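Local structure of 3-phytase (Klebsiella pneumoniae, 2WNH) at residues R262-L267 / M296-M301; W218-L224 / L345-R349. The protein probably removes phosphate from phytate (inositol hexakisphosphate), beginning at the 3-position, as a member of the histidine acid phosphatase family. The protein carries 3 engineered substitutions. All coordinates share one frame; numbering follows the deposited sequence. Where two conformers were deposited one is given.

Contact 1: residues R262-L267 / M296-M301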
loop_
_atom_site.group_PDB
_atom_site.type_symbol
_atom_site.label_atom_id
_atom_site.label_comp_id
_atom_site.label_asym_id
_atom_site.label_seq_id
_atom_site.Cartn_x
_atom_site.Cartn_y
_atom_site.Cartn_z
ATOM N N ARG B 262 -16.896 -40.930 16.697
ATOM C CA ARG B 262 -16.813 -40.118 15.494
ATOM C C ARG B 262 -15.819 -38.945 15.554
ATOM O O ARG B 262 -15.515 -38.366 14.519
ATOM C CB ARG B 262 -18.211 -39.630 15.089
ATOM C CG ARG B 262 -19.149 -40.749 14.575
ATOM C CD ARG B 262 -20.351 -40.163 13.860
ATOM N NE ARG B 262 -19.971 -39.537 12.597
ATOM C CZ ARG B 262 -20.518 -38.430 12.097
ATOM N NH1 ARG B 262 -21.479 -37.792 12.758
ATOM N NH2 ARG B 262 -20.082 -37.947 10.939
ATOM N N GLY B 263 -15.336 -38.610 16.746
ATOM C CA GLY B 263 -14.387 -37.516 16.937
ATOM C C GLY B 263 -12.993 -37.884 17.426
ATOM O O GLY B 263 -12.100 -37.034 17.413
ATOM N N SER B 264 -12.778 -39.127 17.876
ATOM C CA SER B 264 -11.454 -39.499 18.403
ATOM C C SER B 264 -10.333 -39.379 17.381
ATOM O O SER B 264 -9.229 -38.981 17.727
ATOM C CB SER B 264 -11.452 -40.921 18.985
ATOM O OG SER B 264 -12.208 -40.969 20.185
ATOM N N VAL B 265 -10.621 -39.732 16.131
ATOM C CA VAL B 265 -9.611 -39.688 15.066
ATOM C C VAL B 265 -9.098 -38.249 14.856
ATOM O O VAL B 265 -7.903 -38.028 14.633
ATOM C CB VAL B 265 -10.159 -40.328 13.769
ATOM C CG1 VAL B 265 -11.340 -39.527 13.206
ATOM C CG2 VAL B 265 -9.066 -40.553 12.737
ATOM N N LEU B 266 -10.007 -37.284 14.992
ATOM C CA LEU B 266 -9.676 -35.879 14.748
ATOM C C LEU B 266 -8.967 -35.278 15.945
ATOM O O LEU B 266 -7.954 -34.581 15.799
ATOM C CB LEU B 266 -10.959 -35.086 14.419
ATOM C CG LEU B 266 -10.831 -33.576 14.153
ATOM C CD1 LEU B 266 -9.755 -33.247 13.081
ATOM C CD2 LEU B 266 -12.205 -33.010 13.741
ATOM N N LEU B 267 -9.467 -35.522 17.147
ATOM C CA LEU B 267 -8.745 -34.986 18.291
ATOM C C LEU B 267 -7.345 -35.592 18.331
ATOM O O LEU B 267 -6.363 -34.882 18.576
ATOM C CB LEU B 267 -9.485 -35.215 19.612
ATOM C CG LEU B 267 -8.715 -34.753 20.872
ATOM C CD1 LEU B 267 -8.373 -33.258 20.851
ATOM C CD2 LEU B 267 -9.520 -35.039 22.131
ATOM N N MET B 296 -17.811 -32.589 18.670
ATOM C CA MET B 296 -17.289 -33.878 19.149
ATOM C C MET B 296 -15.917 -33.730 19.789
ATOM O O MET B 296 -15.650 -34.272 20.867
ATOM C CB MET B 296 -17.295 -34.898 18.031
ATOM C CG MET B 296 -18.709 -35.327 17.671
ATOM S SD MET B 296 -18.762 -36.516 16.326
ATOM C CE MET B 296 -17.932 -35.678 14.994
ATOM N N VAL B 297 -15.040 -32.973 19.129
ATOM C CA VAL B 297 -13.720 -32.706 19.685
ATOM C C VAL B 297 -13.762 -32.026 21.063
ATOM O O VAL B 297 -13.074 -32.474 21.997
ATOM C CB VAL B 297 -12.849 -31.925 18.687
ATOM C CG1 VAL B 297 -11.525 -31.536 19.349
ATOM C CG2 VAL B 297 -12.606 -32.790 17.454
ATOM N N ARG B 298 -14.545 -30.955 21.222
ATOM C CA ARG B 298 -14.602 -30.274 22.511
ATOM C C ARG B 298 -15.215 -31.178 23.578
ATOM O O ARG B 298 -14.845 -31.094 24.735
ATOM C CB ARG B 298 -15.307 -28.901 22.447
ATOM C CG ARG B 298 -16.751 -28.911 21.957
ATOM C CD ARG B 298 -17.797 -28.958 23.089
ATOM N NE ARG B 298 -19.144 -29.025 22.506
ATOM C CZ ARG B 298 -19.808 -27.958 22.053
ATOM N NH1 ARG B 298 -19.242 -26.760 22.127
ATOM N NH2 ARG B 298 -21.032 -28.083 21.515
ATOM N N THR B 299 -16.161 -32.032 23.188
ATOM C CA THR B 299 -16.689 -33.014 24.156
ATOM C C THR B 299 -15.601 -33.951 24.681
ATOM O O THR B 299 -15.486 -34.159 25.898
ATOM C CB THR B 299 -17.937 -33.745 23.596
ATOM O OG1 THR B 299 -19.013 -32.808 23.593
ATOM C CG2 THR B 299 -18.328 -34.943 24.467
ATOM N N LEU B 300 -14.788 -34.490 23.774
ATOM C CA LEU B 300 -13.674 -35.362 24.169
ATOM C C LEU B 300 -12.650 -34.620 25.018
ATOM O O LEU B 300 -12.062 -35.181 25.957
ATOM C CB LEU B 300 -13.028 -36.022 22.937
ATOM C CG LEU B 300 -13.923 -36.977 22.132
ATOM C CD1 LEU B 300 -13.154 -37.466 20.944
ATOM C CD2 LEU B 300 -14.385 -38.126 23.005
ATOM N N MET B 301 -12.455 -33.335 24.720
ATOM C CA MET B 301 -11.582 -32.459 25.533
ATOM C C MET B 301 -12.162 -32.132 26.896
ATOM O O MET B 301 -11.443 -31.620 27.756
ATOM C CB MET B 301 -11.272 -31.149 24.791
ATOM C CG MET B 301 -10.475 -31.312 23.506
ATOM S SD MET B 301 -10.529 -29.789 22.519
ATOM C CE MET B 301 -9.070 -28.957 23.106
#
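The helical segments 262-267 and 296-301 are nearest at Gly263 and Met296, whose CA atoms are 5.2 Å apart; the axes of the two segments cross at -82°, 8.6 Å apart at closest approach. With no side chain at Gly263, the backbone there can be covered directly: Met296 CB rests over Gly263 CA, and Leu300 CD1 reaches to 3.5 Å from Gly263 C and the same distance from Ser264 N. The Met296 chain bends at its last torsion (chi3 -57°), which carries CE back over the carbonyl of Arg262, while SD lies 3.4 Å from Arg262 CB. Farther along, Val297 forks between two leucines. Its CG2 meets Leu266 CD2 at 3.7 Å, the two side chains crossing at about a right angle, and its CG1 turns to Leu267 CD1. Leu267 runs past Leu300 in the opposite direction, CD2 lying 3.7 Å from Leu300 CB. No hydrogen bond links the segments; Ser264 OG, beside Leu300 CD1, bonds to Gln260 O and Asp393 N. Val297 and Met301 also touch Leu321 of strand 320-328. This is close, nearly perpendicular helix-helix packing at a glycine, buried in the histidine phosphatase fold beside its central mixed sheet.

Contact 2: residues W218-L224 / L345-R349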
loop_
_atom_site.group_PDB
_atom_site.type_symbol
_atom_site.label_atom_id
_atom_site.label_comp_id
_atom_site.label_asym_id
_atom_site.label_seq_id
_atom_site.Cartn_x
_atom_site.Cartn_y
_atom_site.Cartn_z
ATOM N N TRP B 218 -29.445 -14.066 10.237
ATOM C CA TRP B 218 -29.038 -12.860 10.982
ATOM C C TRP B 218 -27.595 -12.511 10.626
ATOM O O TRP B 218 -27.267 -11.376 10.252
ATOM C CB TRP B 218 -29.149 -13.034 12.515
ATOM C CG TRP B 218 -28.772 -11.741 13.231
ATOM C CD1 TRP B 218 -27.545 -11.398 13.750
ATOM C CD2 TRP B 218 -29.619 -10.597 13.415
ATOM N NE1 TRP B 218 -27.591 -10.116 14.265
ATOM C CE2 TRP B 218 -28.856 -9.610 14.085
ATOM C CE3 TRP B 218 -30.967 -10.326 13.110
ATOM C CZ2 TRP B 218 -29.388 -8.352 14.434
ATOM C CZ3 TRP B 218 -31.499 -9.065 13.461
ATOM C CH2 TRP B 218 -30.705 -8.102 14.119
ATOM N N SER B 219 -26.732 -13.511 10.757
ATOM C CA SER B 219 -25.290 -13.332 10.562
ATOM C C SER B 219 -24.953 -12.923 9.133
ATOM O O SER B 219 -23.960 -12.200 8.906
ATOM C CB SER B 219 -24.562 -14.630 10.911
ATOM O OG SER B 219 -24.842 -14.986 12.256
ATOM N N GLU B 220 -25.769 -13.398 8.197
ATOM C CA GLU B 220 -25.684 -13.106 6.755
ATOM C C GLU B 220 -25.994 -11.644 6.393
ATOM O O GLU B 220 -25.689 -11.189 5.286
ATOM C CB GLU B 220 -26.668 -14.038 6.000
ATOM C CG GLU B 220 -26.835 -13.807 4.478
ATOM C CD GLU B 220 -25.651 -14.331 3.658
ATOM O OE1 GLU B 220 -24.642 -14.750 4.243
ATOM O OE2 GLU B 220 -25.739 -14.336 2.401
ATOM N N ASN B 221 -26.650 -10.927 7.297
ATOM C CA ASN B 221 -27.250 -9.627 6.917
ATOM C C ASN B 221 -28.384 -9.748 5.868
ATOM O O ASN B 221 -28.536 -8.886 4.972
ATOM C CB ASN B 221 -26.163 -8.608 6.473
ATOM C CG ASN B 221 -26.676 -7.165 6.488
ATOM O OD1 ASN B 221 -27.617 -6.841 7.225
ATOM N ND2 ASN B 221 -26.072 -6.296 5.666
ATOM N N LEU B 222 -29.181 -10.826 5.953
ATOM C CA LEU B 222 -30.447 -10.876 5.195
ATOM C C LEU B 222 -31.341 -9.719 5.638
ATOM O O LEU B 222 -31.344 -9.353 6.818
ATOM C CB LEU B 222 -31.219 -12.179 5.484
ATOM C CG LEU B 222 -30.761 -13.493 4.863
ATOM C CD1 LEU B 222 -31.758 -14.603 5.212
ATOM C CD2 LEU B 222 -30.570 -13.457 3.340
ATOM N N PRO B 223 -32.096 -9.143 4.692
ATOM C CA PRO B 223 -33.161 -8.197 5.067
ATOM C C PRO B 223 -34.063 -8.829 6.113
ATOM O O PRO B 223 -34.302 -10.035 6.038
ATOM C CB PRO B 223 -33.930 -8.015 3.761
ATOM C CG PRO B 223 -32.896 -8.234 2.684
ATOM C CD PRO B 223 -32.001 -9.324 3.232
ATOM N N LEU B 224 -34.554 -8.032 7.065
ATOM C CA LEU B 224 -35.404 -8.557 8.148
ATOM C C LEU B 224 -36.676 -9.216 7.624
ATOM O O LEU B 224 -37.158 -10.202 8.197
ATOM C CB LEU B 224 -35.771 -7.461 9.135
ATOM C CG LEU B 224 -34.611 -6.785 9.887
ATOM C CD1 LEU B 224 -35.160 -5.740 10.838
ATOM C CD2 LEU B 224 -33.696 -7.776 10.626
ATOM N N LEU B 345 -22.813 -11.893 17.097
ATOM C CA LEU B 345 -23.869 -11.874 16.090
ATOM C C LEU B 345 -23.901 -10.574 15.280
ATOM O O LEU B 345 -24.027 -10.608 14.049
ATOM C CB LEU B 345 -25.232 -12.076 16.768
ATOM C CG LEU B 345 -25.502 -13.504 17.223
ATOM C CD1 LEU B 345 -26.594 -13.474 18.295
ATOM C CD2 LEU B 345 -25.899 -14.389 16.059
ATOM N N ASP B 346 -23.818 -9.438 15.960
ATOM C CA ASP B 346 -23.882 -8.173 15.215
ATOM C C ASP B 346 -22.594 -7.909 14.430
ATOM O O ASP B 346 -22.649 -7.346 13.338
ATOM C CB ASP B 346 -24.285 -6.985 16.106
ATOM C CG ASP B 346 -25.801 -6.913 16.332
ATOM O OD1 ASP B 346 -26.578 -7.462 15.495
ATOM O OD2 ASP B 346 -26.197 -6.324 17.349
ATOM N N ASP B 347 -21.454 -8.343 14.964
ATOM C CA ASP B 347 -20.164 -8.193 14.261
ATOM C C ASP B 347 -20.167 -8.969 12.937
ATOM O O ASP B 347 -19.656 -8.473 11.918
ATOM C CB ASP B 347 -18.993 -8.593 15.173
ATOM C CG ASP B 347 -18.590 -7.456 16.143
ATOM O OD1 ASP B 347 -19.163 -6.337 16.081
ATOM O OD2 ASP B 347 -17.690 -7.674 16.957
ATOM N N LEU B 348 -20.763 -10.166 12.942
ATOM C CA LEU B 348 -20.894 -10.965 11.715
ATOM C C LEU B 348 -21.840 -10.266 10.750
ATOM O O LEU B 348 -21.517 -10.107 9.584
ATOM C CB LEU B 348 -21.420 -12.371 12.029
ATOM C CG LEU B 348 -20.384 -13.259 12.704
ATOM C CD1 LEU B 348 -21.087 -14.501 13.283
ATOM C CD2 LEU B 348 -19.243 -13.677 11.765
ATOM N N ARG B 349 -23.001 -9.827 11.257
ATOM C CA ARG B 349 -23.984 -9.152 10.423
ATOM C C ARG B 349 -23.388 -7.908 9.758
ATOM O O ARG B 349 -23.669 -7.636 8.584
ATOM C CB ARG B 349 -25.220 -8.778 11.248
ATOM C CG ARG B 349 -26.374 -8.226 10.400
ATOM C CD ARG B 349 -27.654 -8.112 11.210
ATOM N NE ARG B 349 -28.743 -7.526 10.419
ATOM C CZ ARG B 349 -29.571 -8.198 9.620
ATOM N NH1 ARG B 349 -29.471 -9.521 9.485
ATOM N NH2 ARG B 349 -30.537 -7.540 8.963
#
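Trp218 O is gripped by two donors: Arg349 NH1 binds it at 3.0 Å, in the carbonyl plane and on a lone pair, and Asn221 N bonds back to it. The same guanidinium donates to Leu222 O, from NH2 at 2.9 Å and more weakly from NH1. These bonds fix its rotation, and it lies flat on the Trp218 indole with planes 25° apart, a cation-pi contact in which Arg349 CZ sits 4.3 Å from the centroid of the six-membered ring. With CG anti to the backbone N (chi1 -173°) and the chain extended on to NE, CD passes over the five-membered ring, 3.7 Å from its centroid, and the guanidinium arrives over the six-membered one. On the opposite face of the guanidinium stands Asn221 OD1, its amide nearly perpendicular, at 83°; OD1 is held by Gly117 N of the second subunit, whose Gly115 O accepts from Arg349 NE. At the indole edge, NE1 makes a weak bond to Asp346 OD1, 3.1 Å away. Asn221, with positive phi, follows the last turn of helix 204-219 in a Schellman motif; Arg349 of helix 345-349 bonds to a carbonyl of that turn and to one of the loop beyond, joining the two helices at a subunit interface.

How the contacts relate
From the N terminus, the chain first reaches the end of helix 204-219 and the turn after it, residues 218-224, whose partner comes 120 residues later. Within that long excursion helix 256-274 supplies residues 262-267, strand 284-289 enters the central sheet, and helix 291-301 returns to close contact 1 after only 28 intervening residues. Strands 320-328 and 334-342 follow before helix 345-349 closes contact 2, so the shorter loop lies wholly within the longer one. The two contacts do not touch: their centres are 30 Å apart, on opposite sides of the chain's centre. Contact 1 joins neighbouring helices beside the sheet, whereas contact 2 ties helix 204-219 to the segment following strand 334-342.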